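Local coordinates for protein type VI secretion system component (Escherichia coli O6, PDB 2P5Z) that is a component of the type VI secretion system that resembles the T4 phage tail proteins gp27 and gp5 and probably serves as a comparable part of the secretion apparatus, at residues P379-M383 with F456-D462; S426-R430 with R463-A467; N123-Q129 with R161-Y167; G385-V391 with A448-I454. One frame throughout, in Å; residues are numbered along the deposited sequence.

Interaction 1. Residues P379-M383 with F456-D462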
# COMPACT_ATOMS: atom_id res chain seq x y z
N PRO A 379 -0.53 -3.63 13.34
CA PRO A 379 -1.50 -4.71 13.09
C PRO A 379 -0.92 -6.11 13.28
O PRO A 379 0.27 -6.34 13.03
CB PRO A 379 -1.87 -4.51 11.61
CG PRO A 379 -0.76 -3.70 11.03
CD PRO A 379 -0.31 -2.80 12.14
N ARG A 380 -1.77 -7.03 13.75
CA ARG A 380 -1.39 -8.42 13.95
C ARG A 380 -1.20 -9.12 12.62
O ARG A 380 -1.87 -8.79 11.65
CB ARG A 380 -2.45 -9.12 14.79
CG ARG A 380 -2.01 -9.31 16.21
CD ARG A 380 -3.14 -9.65 17.15
NE ARG A 380 -2.61 -9.63 18.51
CZ ARG A 380 -2.07 -10.69 19.11
NH1 ARG A 380 -2.01 -11.86 18.50
NH2 ARG A 380 -1.60 -10.58 20.35
N PRO A 381 -0.28 -10.09 12.55
CA PRO A 381 -0.21 -10.84 11.31
C PRO A 381 -1.48 -11.70 11.11
O PRO A 381 -2.11 -12.15 12.09
CB PRO A 381 1.04 -11.71 11.48
CG PRO A 381 1.29 -11.76 12.92
CD PRO A 381 0.72 -10.53 13.54
N VAL A 382 -1.87 -11.88 9.85
CA VAL A 382 -3.12 -12.53 9.55
C VAL A 382 -2.82 -13.98 9.18
O VAL A 382 -2.08 -14.24 8.21
CB VAL A 382 -3.89 -11.76 8.46
CG1 VAL A 382 -5.07 -12.55 7.93
CG2 VAL A 382 -4.37 -10.41 9.01
N MET A 383 -3.33 -14.91 9.99
CA MET A 383 -3.03 -16.32 9.81
C MET A 383 -4.10 -16.96 8.95
O MET A 383 -5.17 -17.33 9.43
CB MET A 383 -2.90 -17.06 11.14
CG MET A 383 -1.84 -16.47 12.07
SD MET A 383 -0.17 -16.77 11.52
CE MET A 383 0.57 -15.36 12.24
N PHE A 456 -6.36 -21.08 13.22
CA PHE A 456 -6.29 -19.92 14.09
C PHE A 456 -7.58 -19.17 14.04
O PHE A 456 -8.04 -18.77 12.97
CB PHE A 456 -5.13 -19.02 13.66
CG PHE A 456 -3.79 -19.68 13.78
CD1 PHE A 456 -3.11 -19.64 14.98
CD2 PHE A 456 -3.23 -20.36 12.72
CE1 PHE A 456 -1.88 -20.24 15.10
CE2 PHE A 456 -2.00 -20.97 12.85
CZ PHE A 456 -1.32 -20.91 14.05
N GLU A 457 -8.17 -19.00 15.21
CA GLU A 457 -9.49 -18.42 15.31
C GLU A 457 -9.41 -16.93 14.95
O GLU A 457 -8.60 -16.19 15.51
CB GLU A 457 -10.00 -18.63 16.73
CG GLU A 457 -11.43 -18.29 16.91
CD GLU A 457 -11.93 -18.72 18.26
OE1 GLU A 457 -11.47 -18.16 19.28
OE2 GLU A 457 -12.78 -19.63 18.29
N GLU A 458 -10.25 -16.52 14.00
CA GLU A 458 -10.18 -15.24 13.26
C GLU A 458 -8.80 -14.73 12.81
O GLU A 458 -8.54 -13.55 12.83
CB GLU A 458 -11.05 -14.12 13.88
CG GLU A 458 -10.89 -13.85 15.38
CD GLU A 458 -12.12 -13.21 15.99
OE1 GLU A 458 -12.58 -12.18 15.44
OE2 GLU A 458 -12.62 -13.72 17.01
N GLY A 459 -7.93 -15.65 12.39
CA GLY A 459 -6.61 -15.30 11.86
C GLY A 459 -5.60 -14.89 12.92
O GLY A 459 -4.46 -14.56 12.60
N ASN A 460 -6.02 -14.92 14.18
CA ASN A 460 -5.19 -14.54 15.30
C ASN A 460 -4.17 -15.62 15.66
O ASN A 460 -4.54 -16.75 16.00
CB ASN A 460 -6.11 -14.26 16.49
CG ASN A 460 -5.44 -13.46 17.58
OD1 ASN A 460 -4.25 -13.64 17.90
ND2 ASN A 460 -6.22 -12.58 18.20
N PRO A 461 -2.87 -15.28 15.63
CA PRO A 461 -1.78 -16.22 15.93
C PRO A 461 -1.77 -16.72 17.37
O PRO A 461 -1.14 -17.73 17.65
CB PRO A 461 -0.51 -15.37 15.69
CG PRO A 461 -0.96 -13.96 15.87
CD PRO A 461 -2.35 -13.94 15.29
N ASP A 462 -2.47 -16.02 18.26
CA ASP A 462 -2.55 -16.44 19.65
C ASP A 462 -3.87 -17.14 19.99
O ASP A 462 -4.27 -17.23 21.16
CB ASP A 462 -2.28 -15.25 20.58
CG ASP A 462 -0.86 -14.70 20.43
OD1 ASP A 462 0.10 -15.49 20.21
OD2 ASP A 462 -0.72 -13.45 20.52
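A type I' beta turn, E457 to N460, at the tip of the hairpin joining strands 451-456 and 464-469 of the OB domain meets the extended linker 379-383 that leads into strand 387-391. G459, with phi 76°, takes a left-handed position of the turn that glycine adopts easily; a CB there would also lie only 3.6 Å from M383 N. The bare backbone lets M383 N donate to G459 O at 2.9 Å, while G459 CA approaches M383 O at 3.5 Å in a CA-H...O contact. M383, long and flexible, lies between F456 and P461: its CB is 3.7 Å from F456 CD2, its SD 4.9 Å from the F456 ring centroid in a Met-aromatic contact, and its CE 3.6 Å from P461 CB. Beyond the turn, N460 OD1 accepts from D462 N at 3.0 Å, an Asx turn leading into D462. R380 reaches across with an extended chain, and both NH1 (2.9 Å) and NH2 (3.0 Å) donate to D462 OD2, making a salt bridge. P381, stiff and apolar, rests its CG 4.3 Å from P461 CG. R380 NE also pairs with E181 of helix 171-182, and D462 OD1 accepts from M165 N on strand 161-166, so the contact lies where the OB domain meets the hub-like part of the chain.

Interaction 2. Residues S426-R430 with R463-A467; sequences SLWVR and RPYIA
The two outermost strands of the five-stranded antiparallel OB-domain sheet, 426-429 and 464-469, approach each other as the sheet curls towards the closed barrel of this fold. Their axes cross at -76° and pass 7.0 Å apart, so they form no ladder; R430 and Y465 are nearest, CA to CA 5.1 Å. The backbone is extended over 426-429 and from P464 to I466, and A467 (-82/-54°) leaves the extended region. The R463 guanidinium pairs with E457 and E458. P464, a compact ring pointing toward the other strand, sets CG 3.7 Å from L427 CD1 and CB 3.9 Å from V429 CG2. Y465 (chi1 p) packs its ring on T386 of a neighbouring subunit, its CA 3.6 Å from V429 CG2. I466 (chi1 m, chi2 t) places CG1 3.7 Å from V429 CG1; beta-branched V429 (chi1 near 80°) thus spans P464 to I466. R430 CB points away and its guanidinium pairs with D406, but I466 N donates to R430 O at 2.8 Å, N-H...O angle 171°.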
# COMPACT_ATOMS: atom_id res chain seq x y z
N SER A 426 7.49 -25.29 20.27
CA SER A 426 6.44 -26.14 20.81
C SER A 426 5.22 -25.36 21.30
O SER A 426 5.33 -24.26 21.84
CB SER A 426 7.01 -27.15 21.81
OG SER A 426 6.81 -26.75 23.16
N LEU A 427 4.05 -25.96 21.12
CA LEU A 427 2.80 -25.23 21.21
C LEU A 427 1.74 -26.06 21.92
O LEU A 427 1.54 -27.23 21.57
CB LEU A 427 2.35 -24.91 19.79
CG LEU A 427 1.43 -23.76 19.40
CD1 LEU A 427 0.06 -24.27 19.20
CD2 LEU A 427 1.45 -22.60 20.39
N TRP A 428 1.08 -25.47 22.91
CA TRP A 428 0.03 -26.15 23.68
C TRP A 428 -1.34 -25.90 23.07
O TRP A 428 -1.84 -24.79 23.12
CB TRP A 428 0.05 -25.70 25.14
CG TRP A 428 1.15 -26.34 25.91
CD1 TRP A 428 2.37 -25.80 26.19
CD2 TRP A 428 1.15 -27.66 26.46
NE1 TRP A 428 3.13 -26.71 26.89
CE2 TRP A 428 2.40 -27.85 27.08
CE3 TRP A 428 0.20 -28.70 26.50
CZ2 TRP A 428 2.74 -29.04 27.74
CZ3 TRP A 428 0.54 -29.88 27.15
CH2 TRP A 428 1.79 -30.04 27.76
N VAL A 429 -1.95 -26.94 22.53
CA VAL A 429 -3.09 -26.73 21.64
C VAL A 429 -4.26 -27.72 21.82
O VAL A 429 -4.06 -28.90 22.11
CB VAL A 429 -2.56 -26.62 20.18
CG1 VAL A 429 -2.27 -27.98 19.55
CG2 VAL A 429 -3.47 -25.79 19.33
N ARG A 430 -5.49 -27.23 21.66
CA ARG A 430 -6.68 -28.07 21.75
C ARG A 430 -7.18 -28.49 20.38
O ARG A 430 -7.39 -27.66 19.52
CB ARG A 430 -7.80 -27.34 22.50
CG ARG A 430 -7.55 -27.22 23.98
CD ARG A 430 -8.79 -26.83 24.75
NE ARG A 430 -8.48 -26.61 26.17
CZ ARG A 430 -9.39 -26.34 27.10
NH1 ARG A 430 -10.68 -26.27 26.79
NH2 ARG A 430 -9.01 -26.15 28.36
N ARG A 463 -4.55 -17.65 18.97
CA ARG A 463 -5.71 -18.50 19.20
C ARG A 463 -5.65 -19.79 18.39
O ARG A 463 -6.52 -20.02 17.56
CB ARG A 463 -6.98 -17.76 18.82
CG ARG A 463 -7.42 -16.66 19.75
CD ARG A 463 -8.69 -16.11 19.16
NE ARG A 463 -9.42 -15.21 20.04
CZ ARG A 463 -10.64 -14.74 19.76
NH1 ARG A 463 -11.25 -15.11 18.65
NH2 ARG A 463 -11.24 -13.91 20.61
N PRO A 464 -4.64 -20.64 18.65
CA PRO A 464 -4.55 -21.80 17.78
C PRO A 464 -5.40 -22.98 18.26
O PRO A 464 -5.66 -23.14 19.46
CB PRO A 464 -3.07 -22.16 17.86
CG PRO A 464 -2.64 -21.70 19.19
CD PRO A 464 -3.58 -20.64 19.67
N TYR A 465 -5.81 -23.81 17.31
CA TYR A 465 -6.51 -25.03 17.63
C TYR A 465 -6.21 -26.08 16.58
O TYR A 465 -5.71 -25.75 15.50
CB TYR A 465 -8.02 -24.80 17.81
CG TYR A 465 -8.76 -24.43 16.56
CD1 TYR A 465 -8.95 -23.09 16.22
CD2 TYR A 465 -9.28 -25.41 15.71
CE1 TYR A 465 -9.63 -22.74 15.05
CE2 TYR A 465 -9.95 -25.08 14.55
CZ TYR A 465 -10.13 -23.74 14.23
OH TYR A 465 -10.79 -23.42 13.07
N ILE A 466 -6.52 -27.34 16.89
CA ILE A 466 -6.35 -28.45 15.94
C ILE A 466 -7.56 -28.56 15.02
O ILE A 466 -8.69 -28.62 15.49
CB ILE A 466 -6.13 -29.79 16.68
CG1 ILE A 466 -5.03 -29.62 17.72
CG2 ILE A 466 -5.77 -30.89 15.71
CD1 ILE A 466 -4.40 -30.90 18.18
N ALA A 467 -7.33 -28.57 13.71
CA ALA A 467 -8.44 -28.53 12.76
C ALA A 467 -9.18 -29.86 12.40
O ALA A 467 -10.40 -29.85 12.50
CB ALA A 467 -8.12 -27.67 11.50

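Interaction 3. Residues N123-Q129 with R161-Y167; sequences NAIYQNQ and REQVMQY
This two-stranded antiparallel ribbon in the hub-like part of the chain pairs strand 124-127 with 163-166, axes 4.5 Å apart and N-to-C directions 159° apart. A124-Q166, Y126-V164 and, past a corner, Q129-R161 are hydrogen-bonded pairs; I125-M165 and Q127-Q163 are non-hydrogen-bonded. A124 N gives to Q166 O (2.9 Å) and Q166 N to A124 O (2.7 Å); Y126 N gives to V164 O (2.8 Å) and V164 N to Y126 O (2.9 Å). Both chains turn at N128 (phi/psi 59/50°) and E162 (-66/-59°), where N128 N gives to E162 O (2.7 Å). Q129 NE2 satisfies N128 O at 2.8 Å.

M165 N faces outward to D462 OD1, Q163 OE1 accepts from W428 N, K421 NZ serves Y126 OH and Q166 OE1, and E162 pairs with R408, all these partners being OB-domain residues. Within the hub-like part, Q166 NE2 donates to E169 O and D171 OD1, and N123 OD1 accepts from G168 N. Apolar I125 CG1 lies 3.9 Å from M165 CG on one face; V164 packs on helix 171-182 on the other. R161 N gives to Q129 O at 2.5 Å; the return bond, Q129 N to R161 O, is weak (3.1 Å).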
# COMPACT_ATOMS: atom_id res chain seq x y z
N ASN A 123 10.57 -17.52 13.28
CA ASN A 123 9.34 -17.88 14.02
C ASN A 123 9.61 -18.42 15.43
O ASN A 123 10.54 -19.20 15.64
CB ASN A 123 8.53 -18.89 13.23
CG ASN A 123 8.24 -18.45 11.81
OD1 ASN A 123 7.80 -17.33 11.58
ND2 ASN A 123 8.49 -19.34 10.86
N ALA A 124 8.79 -18.02 16.40
CA ALA A 124 9.01 -18.48 17.76
C ALA A 124 7.76 -18.44 18.61
O ALA A 124 6.90 -17.59 18.41
CB ALA A 124 10.11 -17.67 18.43
N ILE A 125 7.66 -19.36 19.58
CA ILE A 125 6.56 -19.33 20.55
C ILE A 125 7.16 -19.15 21.94
O ILE A 125 7.99 -19.93 22.38
CB ILE A 125 5.70 -20.63 20.49
CG1 ILE A 125 5.05 -20.76 19.12
CG2 ILE A 125 4.61 -20.63 21.55
CD1 ILE A 125 4.93 -22.18 18.66
N TYR A 126 6.74 -18.09 22.61
CA TYR A 126 7.34 -17.70 23.87
C TYR A 126 6.37 -18.15 24.90
O TYR A 126 5.17 -17.99 24.72
CB TYR A 126 7.59 -16.17 23.94
CG TYR A 126 8.65 -15.70 22.97
CD1 TYR A 126 8.32 -15.32 21.66
CD2 TYR A 126 9.99 -15.66 23.34
CE1 TYR A 126 9.29 -14.92 20.77
CE2 TYR A 126 10.98 -15.26 22.45
CZ TYR A 126 10.62 -14.88 21.17
OH TYR A 126 11.59 -14.49 20.28
N GLN A 127 6.89 -18.71 25.99
CA GLN A 127 6.12 -19.52 26.91
C GLN A 127 6.17 -18.89 28.31
O GLN A 127 7.26 -18.74 28.85
CB GLN A 127 6.72 -20.94 26.89
CG GLN A 127 5.85 -22.04 27.46
CD GLN A 127 4.67 -22.40 26.57
OE1 GLN A 127 4.80 -22.47 25.33
NE2 GLN A 127 3.51 -22.63 27.19
N ASN A 128 5.03 -18.51 28.86
CA ASN A 128 4.92 -17.95 30.24
C ASN A 128 5.75 -16.69 30.50
O ASN A 128 6.51 -16.63 31.47
CB ASN A 128 5.21 -19.00 31.34
CG ASN A 128 4.43 -20.27 31.15
OD1 ASN A 128 5.02 -21.34 30.95
ND2 ASN A 128 3.09 -20.16 31.16
N GLN A 129 5.63 -15.71 29.62
CA GLN A 129 6.34 -14.47 29.83
C GLN A 129 5.40 -13.29 29.84
O GLN A 129 4.26 -13.39 29.38
CB GLN A 129 7.40 -14.27 28.77
CG GLN A 129 8.12 -15.52 28.31
CD GLN A 129 9.31 -15.85 29.17
OE1 GLN A 129 10.44 -15.62 28.78
NE2 GLN A 129 9.06 -16.38 30.36
N ARG A 161 1.91 -14.07 30.03
CA ARG A 161 1.09 -14.59 28.97
C ARG A 161 1.50 -16.03 28.80
O ARG A 161 2.68 -16.35 28.85
CB ARG A 161 1.35 -13.84 27.67
CG ARG A 161 1.06 -12.36 27.71
CD ARG A 161 -0.28 -12.05 27.09
NE ARG A 161 -0.40 -10.62 26.82
CZ ARG A 161 -0.03 -10.04 25.67
NH1 ARG A 161 0.48 -10.77 24.69
NH2 ARG A 161 -0.18 -8.74 25.51
N GLU A 162 0.53 -16.91 28.60
CA GLU A 162 0.84 -18.31 28.54
C GLU A 162 1.68 -18.63 27.32
O GLU A 162 2.79 -19.14 27.45
CB GLU A 162 -0.45 -19.13 28.54
CG GLU A 162 -0.22 -20.57 28.93
CD GLU A 162 -1.18 -21.51 28.25
OE1 GLU A 162 -2.34 -21.11 27.98
OE2 GLU A 162 -0.78 -22.67 28.00
N GLN A 163 1.16 -18.31 26.14
CA GLN A 163 1.88 -18.50 24.88
C GLN A 163 1.76 -17.25 24.00
O GLN A 163 0.69 -16.65 23.89
CB GLN A 163 1.35 -19.72 24.11
CG GLN A 163 1.41 -21.01 24.88
CD GLN A 163 1.09 -22.22 24.02
OE1 GLN A 163 1.97 -23.02 23.73
NE2 GLN A 163 -0.16 -22.35 23.63
N VAL A 164 2.86 -16.87 23.36
CA VAL A 164 2.87 -15.71 22.46
C VAL A 164 3.65 -16.10 21.23
O VAL A 164 4.83 -16.45 21.32
CB VAL A 164 3.52 -14.47 23.11
CG1 VAL A 164 3.83 -13.39 22.05
CG2 VAL A 164 2.63 -13.90 24.21
N MET A 165 2.99 -16.06 20.08
CA MET A 165 3.61 -16.45 18.81
C MET A 165 4.21 -15.28 18.00
O MET A 165 3.57 -14.24 17.81
CB MET A 165 2.58 -17.17 17.94
CG MET A 165 3.21 -18.13 16.94
SD MET A 165 2.07 -18.88 15.76
CE MET A 165 2.82 -20.47 15.69
N GLN A 166 5.43 -15.46 17.52
CA GLN A 166 6.02 -14.60 16.49
C GLN A 166 6.04 -15.41 15.20
O GLN A 166 6.75 -16.40 15.09
CB GLN A 166 7.44 -14.19 16.88
CG GLN A 166 8.26 -13.53 15.78
CD GLN A 166 9.62 -13.01 16.26
OE1 GLN A 166 10.03 -13.24 17.39
NE2 GLN A 166 10.32 -12.30 15.37
N TYR A 167 5.24 -15.00 14.22
CA TYR A 167 5.22 -15.70 12.94
C TYR A 167 5.25 -14.69 11.78
O TYR A 167 4.40 -13.79 11.72
CB TYR A 167 4.01 -16.63 12.85
CG TYR A 167 3.94 -17.48 11.58
CD1 TYR A 167 3.24 -17.05 10.45
CD2 TYR A 167 4.60 -18.69 11.51
CE1 TYR A 167 3.19 -17.81 9.29
CE2 TYR A 167 4.57 -19.46 10.36
CZ TYR A 167 3.85 -19.03 9.26
OH TYR A 167 3.83 -19.82 8.13

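Interaction 4. Residues G385-V391 with A448-I454; sequences GTLPARV and AGTEVSI
Central to the OB-domain sheet is the antiparallel pairing of strand 387-391 with 451-454. The face of P388, R390, E451 and S453 carries a salt bridge at its R390 end, R390 NH2 to E451 OE2 at 2.8 Å. R390 (chi1 m, chi2 -149°, chi3 t, chi4 92°) and E451 (chi1 m, chi2 t) form a non-hydrogen-bonded pair, CA-CA 4.6 Å, whose long charged side chains suit an outer position. At the other end T386 OG1 (chi1 t) donates to I454 O at 2.8 Å, an oxygen that also accepts from L387 N at 2.8 Å. The ladder continues with I454 N to L387 O (2.6 Å), A389 N to V452 O (2.9 Å), V452 N to A389 O (2.8 Å) and V391 N to T450 O (2.9 Å). L387-I454 and A389-V452 are the hydrogen-bonded pairs. P388, lacking an amide hydrogen, sits opposite S453 at a non-hydrogen-bonded position; E457 and Y465 of a neighbouring subunit pack on P388 and S453. The axes lie 4.5 Å apart with directions 139° apart, a marked twist. On the buried face, small A389 leaves room for larger neighbours: its CB is 3.9 Å from both V452 CG2 and I454 CG1. V391 and V452 pack on V411 of strand 409-412, and I454 (chi1 m, chi2 m) reaches P464. A cis peptide precedes A448, whose CB lies 3.8 Å from V391 CG1.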
# COMPACT_ATOMS: atom_id res chain seq x y z
N GLY A 385 -4.93 -20.03 6.15
CA GLY A 385 -4.47 -21.40 6.03
C GLY A 385 -4.05 -22.02 7.35
O GLY A 385 -4.28 -21.48 8.44
N THR A 386 -3.38 -23.15 7.24
CA THR A 386 -3.16 -24.00 8.38
C THR A 386 -1.68 -24.31 8.57
O THR A 386 -0.90 -24.30 7.61
CB THR A 386 -4.00 -25.28 8.21
OG1 THR A 386 -4.37 -25.78 9.49
CG2 THR A 386 -3.24 -26.35 7.44
N LEU A 387 -1.25 -24.56 9.81
CA LEU A 387 0.14 -24.96 10.03
C LEU A 387 0.24 -26.44 10.37
O LEU A 387 -0.50 -26.93 11.23
CB LEU A 387 0.81 -24.13 11.12
CG LEU A 387 0.98 -22.64 10.86
CD1 LEU A 387 1.68 -22.02 12.06
CD2 LEU A 387 1.78 -22.45 9.58
N PRO A 388 1.15 -27.16 9.71
CA PRO A 388 1.37 -28.55 10.08
C PRO A 388 2.10 -28.65 11.41
O PRO A 388 2.97 -27.82 11.71
CB PRO A 388 2.25 -29.09 8.95
CG PRO A 388 2.97 -27.88 8.42
CD PRO A 388 2.02 -26.72 8.60
N ALA A 389 1.73 -29.63 12.23
CA ALA A 389 2.47 -29.89 13.44
C ALA A 389 2.56 -31.38 13.71
O ALA A 389 1.80 -32.16 13.13
CB ALA A 389 1.83 -29.19 14.59
N ARG A 390 3.50 -31.77 14.56
CA ARG A 390 3.61 -33.15 15.02
C ARG A 390 3.29 -33.20 16.50
O ARG A 390 3.88 -32.45 17.27
CB ARG A 390 5.02 -33.68 14.81
CG ARG A 390 5.28 -34.13 13.40
CD ARG A 390 6.29 -35.26 13.38
NE ARG A 390 6.38 -35.85 12.04
CZ ARG A 390 7.25 -35.46 11.11
NH1 ARG A 390 8.11 -34.48 11.38
NH2 ARG A 390 7.26 -36.05 9.92
N VAL A 391 2.37 -34.09 16.88
CA VAL A 391 2.08 -34.34 18.30
C VAL A 391 3.28 -35.04 18.94
O VAL A 391 3.81 -36.00 18.38
CB VAL A 391 0.80 -35.17 18.50
CG1 VAL A 391 0.37 -35.12 19.95
CG2 VAL A 391 -0.32 -34.61 17.64
N ALA A 448 0.19 -41.09 19.15
CA ALA A 448 0.60 -39.68 19.00
C ALA A 448 2.08 -39.51 18.65
O ALA A 448 2.93 -39.35 19.54
CB ALA A 448 0.34 -38.91 20.24
N GLY A 449 2.38 -39.57 17.36
CA GLY A 449 3.56 -38.96 16.74
C GLY A 449 2.94 -38.39 15.46
O GLY A 449 3.61 -38.14 14.46
N THR A 450 1.62 -38.23 15.53
CA THR A 450 0.79 -37.97 14.37
C THR A 450 0.85 -36.51 13.91
O THR A 450 1.13 -35.60 14.70
CB THR A 450 -0.67 -38.38 14.69
OG1 THR A 450 -1.56 -37.79 13.73
CG2 THR A 450 -1.05 -37.90 16.06
N GLU A 451 0.59 -36.30 12.62
CA GLU A 451 0.66 -34.97 12.03
C GLU A 451 -0.70 -34.30 12.00
O GLU A 451 -1.66 -34.84 11.46
CB GLU A 451 1.30 -35.00 10.64
CG GLU A 451 2.81 -35.23 10.67
CD GLU A 451 3.43 -35.43 9.28
OE1 GLU A 451 2.79 -35.03 8.27
OE2 GLU A 451 4.55 -35.97 9.19
N VAL A 452 -0.77 -33.12 12.60
CA VAL A 452 -2.03 -32.39 12.66
C VAL A 452 -1.97 -31.06 11.91
O VAL A 452 -0.91 -30.59 11.50
CB VAL A 452 -2.44 -32.11 14.09
CG1 VAL A 452 -2.85 -33.41 14.76
CG2 VAL A 452 -1.30 -31.44 14.83
N SER A 453 -3.14 -30.46 11.73
CA SER A 453 -3.23 -29.14 11.13
C SER A 453 -3.65 -28.14 12.18
O SER A 453 -4.64 -28.35 12.88
CB SER A 453 -4.23 -29.15 9.98
OG SER A 453 -3.59 -29.61 8.81
N ILE A 454 -2.88 -27.06 12.29
CA ILE A 454 -3.20 -26.01 13.24
C ILE A 454 -3.87 -24.81 12.56
O ILE A 454 -3.35 -24.25 11.58
CB ILE A 454 -1.95 -25.56 14.01
CG1 ILE A 454 -1.22 -26.79 14.56
CG2 ILE A 454 -2.34 -24.63 15.15
CD1 ILE A 454 -1.96 -27.47 15.68

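How the interactions relate
All four contacts are partly buried. Interactions 2 and 4 belong to one sheet: the regular ladder of 4 lies at its centre, with A389, V452 and I454 buried and R390 exposed, while 2 brings the outermost strands together through apolar side chains and one backbone bond, R430 lying exposed. Interaction 1, at the hairpin tip, combines a salt bridge and a turn with the buried M383 against F456 and P461; F456 also meets P464 of interaction 2 and L387 of interaction 4. Interaction 3, a separate ribbon in the hub-like part, has a ladder like 4, burying I125, V164 and M165 and exposing N128 and E162. It docks on the OB domain through D462 to M165 and Q163 to W428.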